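Local structure of protection of telomeres protein 1 (Schizosaccharomyces pombe, 7CUI) at residues V168-P173 against K189-F194; T32-I37 against H51-Q56; Y78-A83 against D102-I107; N16-H21 against W163-V168. The protein binds single-stranded telomeric DNA, protects the 3'-end telomeric overhang and regulates telomerase and telomere length. All coordinates share one frame; numbering follows the deposited sequence.

Interaction 1 of 4, residues V168-P173 against K189-F194; sequences VKEYIP and KRWRGF
Val168 to Tyr171 and Arg190 to Gly193 pair antiparallel, joining strands 163-171 and 190-198 of the OB-fold barrel in this C-terminal part of the protein. Backbone bonds come in two rungs. Lys169 N reaches Arg192 O at 2.8 Å and the reverse bond completes that pair; Arg190 N meets Tyr171 O at 2.8 Å, almost straight at 177°, and Tyr171 N returns to Arg190 O. Val168-Gly193 and Glu170-Trp191 are the non-hydrogen-bonded pairs. Charged groups hold both faces. Lys169 and Arg192 lie side by side, their NZ and NH1 4.2 Å apart, and both salt-bridge Asp102, which probably offsets their repulsion. On the other face, Glu170 OE2 and Lys189 NZ form a long salt bridge of 3.7 Å, while OE1 is held by Arg49 and His51. Glu170 CG is anti to the backbone N (chi1 -170°), and the side chain lies beside Trp191, pointing the same way, carboxylate and indole planes 32° apart. A CH-pi contact sets Arg190 CB over the Tyr171 ring, 3.9 Å from its centroid; the Tyr171 hydroxyl and the Arg190 guanidinium reach a second protein chain, the former its backbone, the latter an acidic side chain. Apolar contact adds Val168 CG2 against Trp191 CD1 at 4.0 Å. At the far end the Phe194 ring turns its edge to the opposite backbone, CE1 lying 3.5 Å from Val168 C.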
# COMPACT_ATOMS: atom_id res chain seq x y z
N VAL A 168 -6.87 5.40 4.33
CA VAL A 168 -5.52 5.94 4.26
C VAL A 168 -5.38 7.07 5.28
O VAL A 168 -6.32 7.84 5.49
CB VAL A 168 -5.14 6.42 2.84
CG1 VAL A 168 -5.24 5.30 1.82
CG2 VAL A 168 -5.93 7.64 2.39
N LYS A 169 -4.21 7.13 5.92
CA LYS A 169 -3.85 8.25 6.76
C LYS A 169 -2.80 9.09 6.04
O LYS A 169 -1.75 8.58 5.64
CB LYS A 169 -3.44 7.81 8.17
CG LYS A 169 -2.43 6.67 8.26
CD LYS A 169 -2.34 6.09 9.66
CE LYS A 169 -1.62 4.76 9.70
NZ LYS A 169 -1.64 4.16 11.05
N GLU A 170 -3.12 10.37 5.86
CA GLU A 170 -2.27 11.33 5.17
C GLU A 170 -1.41 12.04 6.20
O GLU A 170 -1.90 12.41 7.27
CB GLU A 170 -3.17 12.34 4.45
CG GLU A 170 -2.45 13.26 3.48
CD GLU A 170 -3.40 14.09 2.63
OE1 GLU A 170 -4.60 14.14 2.97
OE2 GLU A 170 -2.95 14.68 1.64
N TYR A 171 -0.13 12.23 5.88
CA TYR A 171 0.84 12.77 6.82
C TYR A 171 2.07 13.25 6.06
O TYR A 171 2.24 12.96 4.88
CB TYR A 171 1.25 11.70 7.84
CG TYR A 171 2.05 10.56 7.24
CD1 TYR A 171 1.42 9.54 6.54
CD2 TYR A 171 3.43 10.51 7.36
CE1 TYR A 171 2.15 8.51 5.98
CE2 TYR A 171 4.17 9.48 6.81
CZ TYR A 171 3.52 8.47 6.12
OH TYR A 171 4.24 7.44 5.57
N ILE A 172 2.94 13.99 6.77
CA ILE A 172 4.17 14.52 6.20
C ILE A 172 5.34 14.04 7.06
O ILE A 172 5.50 14.53 8.18
CB ILE A 172 4.12 16.06 6.15
CG1 ILE A 172 2.87 16.57 5.42
CG2 ILE A 172 5.40 16.63 5.55
CD1 ILE A 172 2.46 17.98 5.82
N PRO A 173 6.19 13.10 6.59
CA PRO A 173 7.28 12.60 7.43
C PRO A 173 8.48 13.55 7.39
O PRO A 173 8.58 14.40 6.50
CB PRO A 173 7.65 11.27 6.75
CG PRO A 173 7.38 11.53 5.29
CD PRO A 173 6.18 12.46 5.26
N LYS A 189 3.89 15.02 1.07
CA LYS A 189 2.88 14.21 1.75
C LYS A 189 3.06 12.75 1.36
O LYS A 189 3.46 12.43 0.24
CB LYS A 189 1.47 14.72 1.43
CG LYS A 189 1.09 16.03 2.11
CD LYS A 189 -0.33 16.46 1.83
CE LYS A 189 -0.88 17.47 2.81
NZ LYS A 189 -1.23 16.85 4.12
N ARG A 190 2.77 11.87 2.33
CA ARG A 190 2.72 10.43 2.14
C ARG A 190 1.36 9.92 2.60
O ARG A 190 0.72 10.53 3.45
CB ARG A 190 3.83 9.74 2.95
CG ARG A 190 5.08 9.37 2.16
CD ARG A 190 5.57 10.43 1.21
NE ARG A 190 6.90 10.18 0.66
CZ ARG A 190 7.56 11.05 -0.10
NH1 ARG A 190 7.02 12.21 -0.41
NH2 ARG A 190 8.77 10.74 -0.55
N TRP A 191 0.93 8.78 2.03
CA TRP A 191 -0.30 8.12 2.46
C TRP A 191 0.01 6.71 2.94
O TRP A 191 0.82 6.00 2.34
CB TRP A 191 -1.32 8.09 1.32
CG TRP A 191 -1.79 9.44 0.91
CD1 TRP A 191 -2.90 10.10 1.35
CD2 TRP A 191 -1.13 10.33 -0.01
NE1 TRP A 191 -2.98 11.33 0.76
CE2 TRP A 191 -1.91 11.50 -0.08
CE3 TRP A 191 0.03 10.24 -0.78
CZ2 TRP A 191 -1.56 12.58 -0.90
CZ3 TRP A 191 0.38 11.31 -1.59
CH2 TRP A 191 -0.41 12.46 -1.64
N ARG A 192 -0.68 6.30 4.01
CA ARG A 192 -0.46 5.01 4.63
C ARG A 192 -1.78 4.28 4.80
O ARG A 192 -2.70 4.80 5.43
CB ARG A 192 0.24 5.22 5.98
CG ARG A 192 1.74 5.00 5.93
CD ARG A 192 2.10 3.83 6.81
NE ARG A 192 2.79 4.25 8.01
CZ ARG A 192 2.68 3.67 9.21
NH1 ARG A 192 1.86 2.65 9.39
NH2 ARG A 192 3.38 4.14 10.22
N GLY A 193 -1.86 3.06 4.24
CA GLY A 193 -3.03 2.22 4.42
C GLY A 193 -3.17 1.75 5.86
O GLY A 193 -2.17 1.64 6.58
N PHE A 194 -4.41 1.48 6.28
CA PHE A 194 -4.68 0.92 7.60
C PHE A 194 -6.13 0.43 7.67
O PHE A 194 -6.94 0.75 6.80
CB PHE A 194 -4.41 1.95 8.70
CG PHE A 194 -5.45 3.04 8.79
CD1 PHE A 194 -5.38 4.16 7.98
CD2 PHE A 194 -6.50 2.94 9.70
CE1 PHE A 194 -6.34 5.16 8.07
CE2 PHE A 194 -7.45 3.94 9.79
CZ PHE A 194 -7.37 5.04 8.97

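Interaction 2 of 4, residues T32-I37 against H51-Q56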
# COMPACT_ATOMS: atom_id res chain seq x y z
N THR A 32 -14.72 9.34 -0.25
CA THR A 32 -14.31 10.43 -1.14
C THR A 32 -13.49 9.85 -2.30
O THR A 32 -13.47 8.64 -2.49
CB THR A 32 -13.59 11.56 -0.39
OG1 THR A 32 -12.38 11.03 0.15
CG2 THR A 32 -14.42 12.22 0.68
N THR A 33 -12.82 10.73 -3.07
CA THR A 33 -12.06 10.29 -4.23
C THR A 33 -10.62 10.78 -4.17
O THR A 33 -10.31 11.71 -3.42
CB THR A 33 -12.66 10.78 -5.56
OG1 THR A 33 -12.49 12.20 -5.60
CG2 THR A 33 -14.11 10.39 -5.76
N ILE A 34 -9.76 10.17 -4.99
CA ILE A 34 -8.35 10.52 -5.08
C ILE A 34 -8.21 11.90 -5.72
O ILE A 34 -7.27 12.63 -5.42
CB ILE A 34 -7.55 9.42 -5.83
CG1 ILE A 34 -7.56 8.10 -5.06
CG2 ILE A 34 -6.14 9.88 -6.14
CD1 ILE A 34 -7.03 6.91 -5.84
N SER A 35 -9.16 12.25 -6.60
CA SER A 35 -9.17 13.56 -7.23
C SER A 35 -9.34 14.64 -6.16
O SER A 35 -8.63 15.64 -6.20
CB SER A 35 -10.23 13.65 -8.29
OG SER A 35 -9.97 14.73 -9.17
N THR A 36 -10.25 14.40 -5.21
CA THR A 36 -10.55 15.33 -4.13
C THR A 36 -9.33 15.51 -3.22
O THR A 36 -9.04 16.62 -2.78
CB THR A 36 -11.79 14.88 -3.35
OG1 THR A 36 -12.89 14.80 -4.26
CG2 THR A 36 -12.16 15.82 -2.21
N ILE A 37 -8.63 14.40 -2.97
CA ILE A 37 -7.48 14.38 -2.07
C ILE A 37 -6.36 15.25 -2.65
O ILE A 37 -5.71 15.98 -1.90
CB ILE A 37 -7.02 12.93 -1.80
CG1 ILE A 37 -7.98 12.20 -0.85
CG2 ILE A 37 -5.58 12.87 -1.29
CD1 ILE A 37 -7.72 10.72 -0.73
N HIS A 51 -8.86 9.47 5.18
CA HIS A 51 -9.81 9.33 4.09
C HIS A 51 -10.21 7.87 3.87
O HIS A 51 -9.57 6.95 4.37
CB HIS A 51 -9.26 9.87 2.76
CG HIS A 51 -8.52 11.17 2.86
ND1 HIS A 51 -9.15 12.39 2.82
CD2 HIS A 51 -7.20 11.42 2.96
CE1 HIS A 51 -8.26 13.35 2.91
NE2 HIS A 51 -7.05 12.78 2.99
N ARG A 52 -11.27 7.68 3.08
CA ARG A 52 -11.79 6.37 2.71
C ARG A 52 -11.99 6.34 1.20
O ARG A 52 -12.56 7.27 0.63
CB ARG A 52 -13.15 6.15 3.39
CG ARG A 52 -13.66 4.72 3.35
CD ARG A 52 -14.90 4.60 4.21
NE ARG A 52 -16.07 4.25 3.43
CZ ARG A 52 -16.59 3.03 3.39
NH1 ARG A 52 -16.05 2.05 4.08
NH2 ARG A 52 -17.66 2.80 2.65
N LEU A 53 -11.53 5.26 0.56
CA LEU A 53 -11.58 5.18 -0.90
C LEU A 53 -12.08 3.81 -1.34
O LEU A 53 -11.85 2.82 -0.66
CB LEU A 53 -10.19 5.44 -1.47
CG LEU A 53 -9.47 6.69 -0.97
CD1 LEU A 53 -8.45 6.32 0.08
CD2 LEU A 53 -8.78 7.40 -2.12
N ARG A 54 -12.77 3.79 -2.49
CA ARG A 54 -13.12 2.55 -3.17
C ARG A 54 -12.20 2.44 -4.38
O ARG A 54 -12.23 3.29 -5.27
CB ARG A 54 -14.59 2.53 -3.58
CG ARG A 54 -15.10 1.15 -3.97
CD ARG A 54 -16.59 1.08 -4.20
NE ARG A 54 -17.35 1.64 -3.09
CZ ARG A 54 -18.17 0.96 -2.30
NH1 ARG A 54 -18.36 -0.33 -2.50
NH2 ARG A 54 -18.80 1.58 -1.32
N VAL A 55 -11.39 1.37 -4.41
CA VAL A 55 -10.13 1.44 -5.12
C VAL A 55 -9.79 0.10 -5.79
O VAL A 55 -10.36 -0.94 -5.47
CB VAL A 55 -9.03 1.96 -4.17
CG1 VAL A 55 -8.09 0.87 -3.66
CG2 VAL A 55 -8.27 3.13 -4.77
N GLN A 56 -8.83 0.17 -6.72
CA GLN A 56 -8.31 -0.95 -7.49
C GLN A 56 -6.79 -0.82 -7.48
O GLN A 56 -6.27 0.28 -7.58
CB GLN A 56 -8.75 -0.75 -8.94
CG GLN A 56 -9.32 -1.99 -9.61
CD GLN A 56 -9.73 -1.71 -11.03
OE1 GLN A 56 -9.67 -0.58 -11.51
NE2 GLN A 56 -10.14 -2.76 -11.73
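Thr32 N donates to Arg52 O at 3.1 Å with an N-H...O angle of 167°, the single backbone bond by which the lead-in to helix 34-38 is fastened to strand 49-73. Thr33 then takes the N-cap position, and its OG1 shares a hydrogen bond with Thr36 OG1 at 3.0 Å. Ile37 points to the strand, and Ile34 reaches it with CG1 and CD1. Ile37 meets His51 tip to tip in a CH-pi contact: CG1, anti to the carbonyl carbon (chi1 -74°), sits over the middle of the imidazole, 3.8 Å from the ring centroid and only 4° off the normal. Ile37 CD1 goes on to Leu53 CD2 at 3.8 Å. Ile34 crosses Leu53 and Val55 at about a right angle, CG1 3.3 Å from Leu53 CD2 and CD1 4.1 Å from Val55 CG2; Leu53 CD2 thus touches both isoleucines. The His51 ring is fixed from a second direction, since NE2 is hydrogen-bonded to Glu170. An alanine in place of His51 would probably leave Ile37 CG1 without the ring it lies on and deprive the Glu170 carboxylate of one of its partners. Leu53 also touches Ile166 and Val168, and His51, Leu53 and Val55 make backbone bonds with strand 163-171. The whole is a short N-capped helix packed through its apolar side against a barrel strand of an OB fold.

Interaction 3 of 4, residues Y78-A83 against D102-I107; sequences YVWMFA and DAAELI
Ile107 N bonds to Ala103 O at 2.9 Å, and this single turn of helix lines up two residues that meet Trp80 of the neighbouring strand. Leu106 N is held likewise by Asp102 O at 3.1 Å. The side-chain contacts between helix and strand are apolar. The segment axes pass 8.3 Å apart at 77°. Ile107 and Trp80 reach for each other tip to tip. With chi2 at 157°, nearly extended, the Ile107 CD1 methyl stands over one face of the indole, 3.5 Å from the centroid of the five-membered ring and 20° off its normal, a CH-pi contact. Ala103 meets the root of the same side chain, CB against CB, and Ala104 CB lies 4.1 Å from Trp80 CD1. Phe82, two residues on, meets Ala103 as well and adds Leu106. Its ring presents an edge to Leu106 CD2, which is 4.2 Å from CE2, while Ala103 CB comes obliquely to 3.9 Å from CE1; Phe82 also stacks with Phe68. Ala103 therefore touches both aromatic residues. Ile112, Pro114 and Leu117 add further apolar contacts to Trp80. An alanine in place of Trp80 would probably open a gap in front of Ile107 CD1 and leave Ala104 CB without its partner. Met81, a selenomethionine directed away from the helix, and Ala83 each pack on an apolar side chain of another protein chain. Helix 100-107 follows strand 93-99 directly, between strands 93-99 and 163-171 of the barrel, the place where OB folds commonly carry a helix packed against the sheet.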
# COMPACT_ATOMS: atom_id res chain seq x y z
N TYR A 78 13.14 -7.89 10.75
CA TYR A 78 12.58 -7.34 9.53
C TYR A 78 11.19 -6.74 9.79
O TYR A 78 10.53 -7.09 10.78
CB TYR A 78 12.51 -8.43 8.45
CG TYR A 78 13.84 -8.88 7.90
CD1 TYR A 78 14.67 -9.73 8.61
CD2 TYR A 78 14.26 -8.47 6.64
CE1 TYR A 78 15.89 -10.15 8.10
CE2 TYR A 78 15.48 -8.88 6.11
CZ TYR A 78 16.29 -9.73 6.85
OH TYR A 78 17.49 -10.14 6.33
N VAL A 79 10.76 -5.84 8.90
CA VAL A 79 9.42 -5.28 8.96
C VAL A 79 8.85 -5.24 7.55
O VAL A 79 9.59 -5.13 6.57
CB VAL A 79 9.37 -3.88 9.61
CG1 VAL A 79 9.62 -3.93 11.11
CG2 VAL A 79 10.27 -2.87 8.91
N TRP A 80 7.51 -5.31 7.47
CA TRP A 80 6.79 -5.14 6.22
C TRP A 80 6.95 -3.70 5.75
O TRP A 80 6.77 -2.76 6.53
CB TRP A 80 5.30 -5.45 6.39
CG TRP A 80 4.96 -6.87 6.73
CD1 TRP A 80 4.26 -7.31 7.81
CD2 TRP A 80 5.30 -8.05 5.96
NE1 TRP A 80 4.15 -8.68 7.79
CE2 TRP A 80 4.77 -9.16 6.66
CE3 TRP A 80 5.99 -8.27 4.77
CZ2 TRP A 80 4.90 -10.46 6.20
CZ3 TRP A 80 6.13 -9.57 4.31
CH2 TRP A 80 5.60 -10.65 5.02
N MSE A 81 7.28 -3.54 4.47
CA MSE A 81 7.23 -2.24 3.83
C MSE A 81 7.09 -2.41 2.32
O MSE A 81 7.99 -2.90 1.65
CB MSE A 81 8.46 -1.41 4.21
CG MSE A 81 8.39 -0.00 3.67
SE MSE A 81 10.13 0.87 3.80
CE MSE A 81 11.35 0.16 2.43
N PHE A 82 5.93 -1.99 1.81
CA PHE A 82 5.64 -1.99 0.39
C PHE A 82 4.56 -0.95 0.10
O PHE A 82 3.93 -0.44 1.03
CB PHE A 82 5.24 -3.39 -0.09
CG PHE A 82 4.09 -4.03 0.65
CD1 PHE A 82 4.33 -4.82 1.77
CD2 PHE A 82 2.78 -3.84 0.24
CE1 PHE A 82 3.27 -5.41 2.45
CE2 PHE A 82 1.72 -4.44 0.92
CZ PHE A 82 1.97 -5.23 2.03
N ALA A 83 4.38 -0.63 -1.18
CA ALA A 83 3.40 0.37 -1.58
C ALA A 83 2.53 -0.18 -2.71
O ALA A 83 3.03 -0.83 -3.63
CB ALA A 83 4.10 1.64 -1.99
N ASP A 102 0.36 -2.20 10.04
CA ASP A 102 -0.72 -1.97 9.10
C ASP A 102 -0.64 -2.99 7.96
O ASP A 102 -1.67 -3.47 7.48
CB ASP A 102 -0.73 -0.52 8.60
CG ASP A 102 -1.22 0.48 9.63
OD1 ASP A 102 -2.22 0.19 10.33
OD2 ASP A 102 -0.60 1.56 9.74
N ALA A 103 0.59 -3.31 7.55
CA ALA A 103 0.83 -4.32 6.52
C ALA A 103 0.49 -5.71 7.07
O ALA A 103 -0.04 -6.54 6.34
CB ALA A 103 2.26 -4.25 6.04
N ALA A 104 0.78 -5.93 8.36
CA ALA A 104 0.40 -7.17 9.02
C ALA A 104 -1.12 -7.30 9.07
O ALA A 104 -1.65 -8.39 8.90
CB ALA A 104 1.02 -7.25 10.40
N GLU A 105 -1.80 -6.17 9.31
CA GLU A 105 -3.26 -6.10 9.33
C GLU A 105 -3.82 -6.55 7.98
O GLU A 105 -4.71 -7.39 7.93
CB GLU A 105 -3.72 -4.69 9.70
CG GLU A 105 -5.22 -4.50 9.66
CD GLU A 105 -5.95 -4.78 10.96
OE1 GLU A 105 -7.07 -4.26 11.13
OE2 GLU A 105 -5.39 -5.51 11.81
N LEU A 106 -3.27 -6.00 6.89
CA LEU A 106 -3.71 -6.33 5.54
C LEU A 106 -3.46 -7.81 5.27
O LEU A 106 -4.39 -8.52 4.88
CB LEU A 106 -2.97 -5.44 4.53
CG LEU A 106 -3.37 -5.61 3.07
CD1 LEU A 106 -4.66 -4.87 2.75
CD2 LEU A 106 -2.26 -5.16 2.14
N ILE A 107 -2.22 -8.28 5.51
CA ILE A 107 -1.84 -9.65 5.19
C ILE A 107 -2.73 -10.63 5.94
O ILE A 107 -3.21 -11.59 5.34
CB ILE A 107 -0.33 -9.91 5.42
CG1 ILE A 107 0.53 -9.11 4.44
CG2 ILE A 107 -0.03 -11.40 5.33
CD1 ILE A 107 1.94 -8.87 4.92

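Interaction 4 of 4, residues N16-H21 against W163-V168; sequences NEITAH and WFDIYV
Trp163 O receives two bonds from one residue, Thr19, where the N-terminal strip 16-21 lies across the beginning of strand 163-171 of the OB-fold barrel. Thr19 N donates at 2.9 Å, nearly along the C=O axis. Thr19 OG1 donates to the same oxygen at 3.1 Å, from 43° above the carbonyl plane. The hydroxyl almost eclipses its own backbone nitrogen (chi1 -7°), and this brings both donors to a single acceptor. Ile18 CA adds a CA-H...O contact to Trp163 O at 3.1 Å, beside the two hydrogen bonds. Further along the strand, backbone bonds join Phe164 to Val55, Ile166 to Leu53 and Tyr167 to Phe194. The Tyr167 hydroxyl bonds to Glu25 O. The Asp165 carboxylate makes long, weak ion pairs with Arg52 and Arg54, and Ile18 CD1 approaches its OD2 to 4.0 Å. Ile18 CG2 also stands 3.8 Å from Phe164 CA. Before Ile18, the chain start lies over the Trp163 indole. Asn16, the first modelled residue and poorly ordered, stacks its side-chain amide on one face of that ring, the planes 11° apart. The amide is offset toward the rim, while Asn16 CA lies over the five-membered ring. Asn16 CG stands 3.6 Å above the ring plane, and ND2 lies 3.6 Å from Trp163 CH2.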
# COMPACT_ATOMS: atom_id res chain seq x y z
N ASN A 16 -18.53 -1.42 -9.74
CA ASN A 16 -17.44 -1.40 -8.73
C ASN A 16 -17.90 -2.15 -7.48
O ASN A 16 -17.99 -1.57 -6.39
CB ASN A 16 -16.97 0.03 -8.42
CG ASN A 16 -16.50 0.80 -9.64
OD1 ASN A 16 -16.54 0.30 -10.77
ND2 ASN A 16 -16.06 2.03 -9.43
N GLU A 17 -18.19 -3.44 -7.65
CA GLU A 17 -18.66 -4.33 -6.59
C GLU A 17 -17.44 -4.89 -5.86
O GLU A 17 -16.61 -5.56 -6.46
CB GLU A 17 -19.53 -5.43 -7.21
CG GLU A 17 -19.91 -6.55 -6.26
CD GLU A 17 -21.06 -6.27 -5.29
OE1 GLU A 17 -20.92 -6.65 -4.11
OE2 GLU A 17 -22.09 -5.71 -5.72
N ILE A 18 -17.33 -4.60 -4.55
CA ILE A 18 -16.13 -4.92 -3.80
C ILE A 18 -16.06 -6.41 -3.48
O ILE A 18 -17.09 -7.07 -3.38
CB ILE A 18 -15.97 -4.04 -2.54
CG1 ILE A 18 -17.03 -4.35 -1.47
CG2 ILE A 18 -15.93 -2.56 -2.91
CD1 ILE A 18 -16.89 -3.55 -0.19
N THR A 19 -14.82 -6.93 -3.33
CA THR A 19 -14.58 -8.33 -3.02
C THR A 19 -15.04 -8.63 -1.60
O THR A 19 -14.91 -7.79 -0.70
CB THR A 19 -13.08 -8.71 -3.03
OG1 THR A 19 -12.23 -7.66 -3.49
CG2 THR A 19 -12.81 -9.98 -3.79
N ALA A 20 -15.53 -9.86 -1.41
CA ALA A 20 -15.76 -10.40 -0.09
C ALA A 20 -14.42 -10.61 0.62
O ALA A 20 -14.39 -10.81 1.84
CB ALA A 20 -16.55 -11.68 -0.21
N HIS A 21 -13.32 -10.54 -0.14
CA HIS A 21 -12.00 -10.93 0.36
C HIS A 21 -11.28 -9.79 1.09
O HIS A 21 -10.17 -9.99 1.57
CB HIS A 21 -11.12 -11.51 -0.76
CG HIS A 21 -11.55 -12.86 -1.24
ND1 HIS A 21 -11.90 -13.09 -2.56
CD2 HIS A 21 -11.69 -14.04 -0.60
CE1 HIS A 21 -12.23 -14.35 -2.72
NE2 HIS A 21 -12.11 -14.95 -1.53
N TRP A 163 -11.99 -4.72 -6.70
CA TRP A 163 -12.35 -3.47 -6.03
C TRP A 163 -12.51 -3.72 -4.54
O TRP A 163 -13.07 -4.75 -4.14
CB TRP A 163 -13.66 -2.92 -6.60
CG TRP A 163 -13.53 -2.33 -7.96
CD1 TRP A 163 -13.73 -2.97 -9.15
CD2 TRP A 163 -13.17 -0.97 -8.28
NE1 TRP A 163 -13.52 -2.10 -10.19
CE2 TRP A 163 -13.18 -0.87 -9.69
CE3 TRP A 163 -12.85 0.16 -7.52
CZ2 TRP A 163 -12.87 0.32 -10.35
CZ3 TRP A 163 -12.54 1.34 -8.18
CH2 TRP A 163 -12.56 1.42 -9.57
N PHE A 164 -12.05 -2.76 -3.73
CA PHE A 164 -12.17 -2.85 -2.28
C PHE A 164 -12.10 -1.45 -1.68
O PHE A 164 -11.57 -0.52 -2.30
CB PHE A 164 -11.11 -3.79 -1.69
CG PHE A 164 -9.68 -3.40 -1.96
CD1 PHE A 164 -9.03 -3.82 -3.12
CD2 PHE A 164 -8.97 -2.61 -1.06
CE1 PHE A 164 -7.72 -3.45 -3.38
CE2 PHE A 164 -7.66 -2.25 -1.32
CZ PHE A 164 -7.03 -2.67 -2.47
N ASP A 165 -12.65 -1.31 -0.47
CA ASP A 165 -12.55 -0.07 0.28
C ASP A 165 -11.23 -0.07 1.04
O ASP A 165 -10.79 -1.11 1.52
CB ASP A 165 -13.76 0.14 1.20
CG ASP A 165 -15.04 0.49 0.45
OD1 ASP A 165 -14.94 1.09 -0.64
OD2 ASP A 165 -16.13 0.17 0.97
N ILE A 166 -10.60 1.11 1.12
CA ILE A 166 -9.29 1.27 1.75
C ILE A 166 -9.33 2.53 2.61
O ILE A 166 -9.90 3.54 2.19
CB ILE A 166 -8.18 1.33 0.68
CG1 ILE A 166 -6.77 1.32 1.27
CG2 ILE A 166 -8.37 2.52 -0.24
CD1 ILE A 166 -6.47 0.11 2.11
N TYR A 167 -8.75 2.46 3.82
CA TYR A 167 -8.54 3.65 4.62
C TYR A 167 -7.09 4.09 4.49
O TYR A 167 -6.18 3.26 4.53
CB TYR A 167 -8.79 3.39 6.11
CG TYR A 167 -10.14 2.85 6.49
CD1 TYR A 167 -11.25 3.03 5.70
CD2 TYR A 167 -10.31 2.18 7.70
CE1 TYR A 167 -12.50 2.54 6.07
CE2 TYR A 167 -11.54 1.69 8.08
CZ TYR A 167 -12.64 1.87 7.27
OH TYR A 167 -13.86 1.38 7.64
N VAL A 168 -6.87 5.40 4.33
CA VAL A 168 -5.52 5.94 4.26
C VAL A 168 -5.38 7.07 5.28
O VAL A 168 -6.32 7.84 5.49
CB VAL A 168 -5.14 6.42 2.84
CG1 VAL A 168 -5.24 5.30 1.82
CG2 VAL A 168 -5.93 7.64 2.39

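From the N terminus, residues 16-21 open the widest loop, which interaction 4 closes at 163-168, bringing the first modelled residues onto strand 163-171. Within that span interaction 2 shuts a short loop between helix 34-38 and strand 49-73, and interaction 3 shuts another between strand 77-87 and helix 100-107; these two follow one another, about 9 Å apart at their nearest atoms. Interaction 1 comes last, pairing 168-173 with 189-194. It shares Val168 with interaction 4, and no loops cross. Glu170 to His51 ties the strand pair of interaction 1 to strand 49-73, and Asp102 ties it to helix 100-107.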